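SsRai1 (Scheffersomyces stipitis, PDB 5BTO) hydrolyses the NAD cap from the 5' end of RNAs using a divalent metal cation, and binds, stabilises and stimulates the exoribonuclease RAT1. Local coordinates at residues T119-L124 with R369-R374. Residues are numbered along the deposited sequence; the frame is centred on the assembly and turned at random.
Sequences TKLLAL and RTFTLR
Phe371 reaches from its strand to the last part of helix 115-123 and the turn after it, where a methyl of Leu121 on the helix and one of Leu124 in the turn meet the rim of its ring. Leu121 CD2 lies in the ring plane, 3.8 Å from CE2 and 3.9 Å from CZ of Phe371, so the methyl abuts the edge and does not rest on a face. Leu124 brings CD1 to the neighbouring part of the same rim, 3.9 Å from Phe371 CD2, and CE2 is touched by both methyls. The two leucines approach differently: the side chain of Leu121 crosses that of Phe371 at about a right angle, whereas Leu124 comes in at a slant.

The ring gets this far because CG of Phe371 stands anti to the backbone N (chi1 -167°), sending the ring away from the strand toward the helix. Leu124 also directs its CB toward the strand; Leu121 does not, and only the end of its side chain turns in. The backbones stay well apart, with the CA atoms of Leu124 and Phe371 10.2 Å from each other.

Around the ring, Trp339 of helix 333-350 packs edge-to-face with Phe371, while Val362 of strand 359-365 and Leu14 also touch it. This is helix-on-sheet packing within the RAI1-like PD-(D/E)XK nuclease fold: it joins the helix that begins with the substrate-binding Arg115 and Gly116 to the strand next to the outermost strand 9-12 of the large mixed sheet.

Replacing Phe371 by an alanine would remove the ring and probably leave the methyls of Leu121 and Leu124, and the ring of Trp339, without their partner. No hydrogen bond spans the two segments; the buried join rests on dispersion and the exclusion of water, with no polar bond across it to fix a direction.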
# COMPACT_ATOMS: atom_id res chain seq x y z
N THR A 119 -8.24 1.90 17.54
CA THR A 119 -8.32 0.45 17.56
C THR A 119 -8.88 -0.13 16.26
O THR A 119 -8.41 -1.16 15.76
CB THR A 119 -9.19 -0.04 18.75
OG1 THR A 119 -8.60 0.40 19.99
CG2 THR A 119 -9.30 -1.56 18.75
N LYS A 120 -9.90 0.52 15.71
CA LYS A 120 -10.44 0.08 14.42
C LYS A 120 -9.38 0.11 13.32
O LYS A 120 -9.34 -0.77 12.46
CB LYS A 120 -11.63 0.95 14.00
CG LYS A 120 -12.86 0.81 14.88
CD LYS A 120 -14.01 1.61 14.30
CE LYS A 120 -15.33 1.27 14.98
NZ LYS A 120 -16.49 1.87 14.25
N LEU A 121 -8.51 1.12 13.33
CA LEU A 121 -7.45 1.20 12.35
C LEU A 121 -6.38 0.14 12.60
O LEU A 121 -5.92 -0.55 11.67
CB LEU A 121 -6.82 2.61 12.33
CG LEU A 121 -7.77 3.75 11.95
CD1 LEU A 121 -7.06 5.08 12.06
CD2 LEU A 121 -8.26 3.54 10.51
N LEU A 122 -6.00 -0.04 13.86
CA LEU A 122 -4.95 -0.98 14.21
C LEU A 122 -5.36 -2.42 13.90
O LEU A 122 -4.54 -3.23 13.46
CB LEU A 122 -4.61 -0.83 15.71
CG LEU A 122 -3.59 -1.75 16.39
CD1 LEU A 122 -2.26 -1.77 15.69
CD2 LEU A 122 -3.41 -1.31 17.86
N ALA A 123 -6.64 -2.73 14.09
CA ALA A 123 -7.13 -4.10 13.96
C ALA A 123 -7.58 -4.42 12.54
O ALA A 123 -7.91 -5.57 12.23
CB ALA A 123 -8.26 -4.36 14.93
N LEU A 124 -7.60 -3.41 11.68
CA LEU A 124 -8.14 -3.54 10.32
C LEU A 124 -7.59 -4.70 9.46
O LEU A 124 -8.36 -5.39 8.80
CB LEU A 124 -8.01 -2.18 9.57
CG LEU A 124 -8.57 -2.07 8.14
CD1 LEU A 124 -9.00 -0.62 7.84
CD2 LEU A 124 -7.55 -2.55 7.10
N ARG A 369 -12.36 -3.33 -0.61
CA ARG A 369 -11.13 -3.38 0.18
C ARG A 369 -10.19 -2.23 -0.16
O ARG A 369 -9.00 -2.44 -0.44
CB ARG A 369 -10.44 -4.74 0.06
CG ARG A 369 -11.18 -5.82 0.82
CD ARG A 369 -10.39 -7.11 0.89
NE ARG A 369 -11.12 -8.15 1.61
CZ ARG A 369 -10.61 -9.33 1.92
NH1 ARG A 369 -9.36 -9.62 1.57
NH2 ARG A 369 -11.33 -10.23 2.57
N THR A 370 -10.73 -1.02 -0.14
CA THR A 370 -9.92 0.16 -0.41
C THR A 370 -9.95 1.07 0.81
O THR A 370 -10.98 1.20 1.48
CB THR A 370 -10.40 0.92 -1.66
OG1 THR A 370 -11.70 1.47 -1.44
CG2 THR A 370 -10.46 -0.02 -2.86
N PHE A 371 -8.81 1.69 1.09
CA PHE A 371 -8.68 2.64 2.18
C PHE A 371 -8.42 4.01 1.55
O PHE A 371 -7.43 4.19 0.85
CB PHE A 371 -7.50 2.24 3.06
CG PHE A 371 -7.45 2.95 4.39
CD1 PHE A 371 -6.87 4.20 4.49
CD2 PHE A 371 -7.97 2.36 5.53
CE1 PHE A 371 -6.80 4.86 5.71
CE2 PHE A 371 -7.92 3.01 6.74
CZ PHE A 371 -7.33 4.27 6.84
N THR A 372 -9.32 4.96 1.80
CA THR A 372 -9.25 6.23 1.09
C THR A 372 -9.36 7.43 2.00
O THR A 372 -9.89 7.35 3.12
CB THR A 372 -10.36 6.35 0.03
OG1 THR A 372 -11.65 6.23 0.66
CG2 THR A 372 -10.22 5.26 -1.05
N LEU A 373 -8.85 8.55 1.50
CA LEU A 373 -8.95 9.85 2.14
C LEU A 373 -9.60 10.78 1.13
O LEU A 373 -9.08 10.97 0.03
CB LEU A 373 -7.56 10.36 2.49
CG LEU A 373 -7.41 11.78 3.05
CD1 LEU A 373 -8.08 11.92 4.41
CD2 LEU A 373 -5.92 12.15 3.14
N ARG A 374 -10.74 11.36 1.50
CA ARG A 374 -11.51 12.21 0.60
C ARG A 374 -11.79 13.57 1.24
O ARG A 374 -12.12 13.65 2.42
CB ARG A 374 -12.82 11.50 0.26
CG ARG A 374 -13.87 12.36 -0.38
CD ARG A 374 -15.02 11.51 -0.88
NE ARG A 374 -15.83 10.96 0.20
CZ ARG A 374 -16.90 11.57 0.70
NH1 ARG A 374 -17.26 12.75 0.22
NH2 ARG A 374 -17.60 11.00 1.67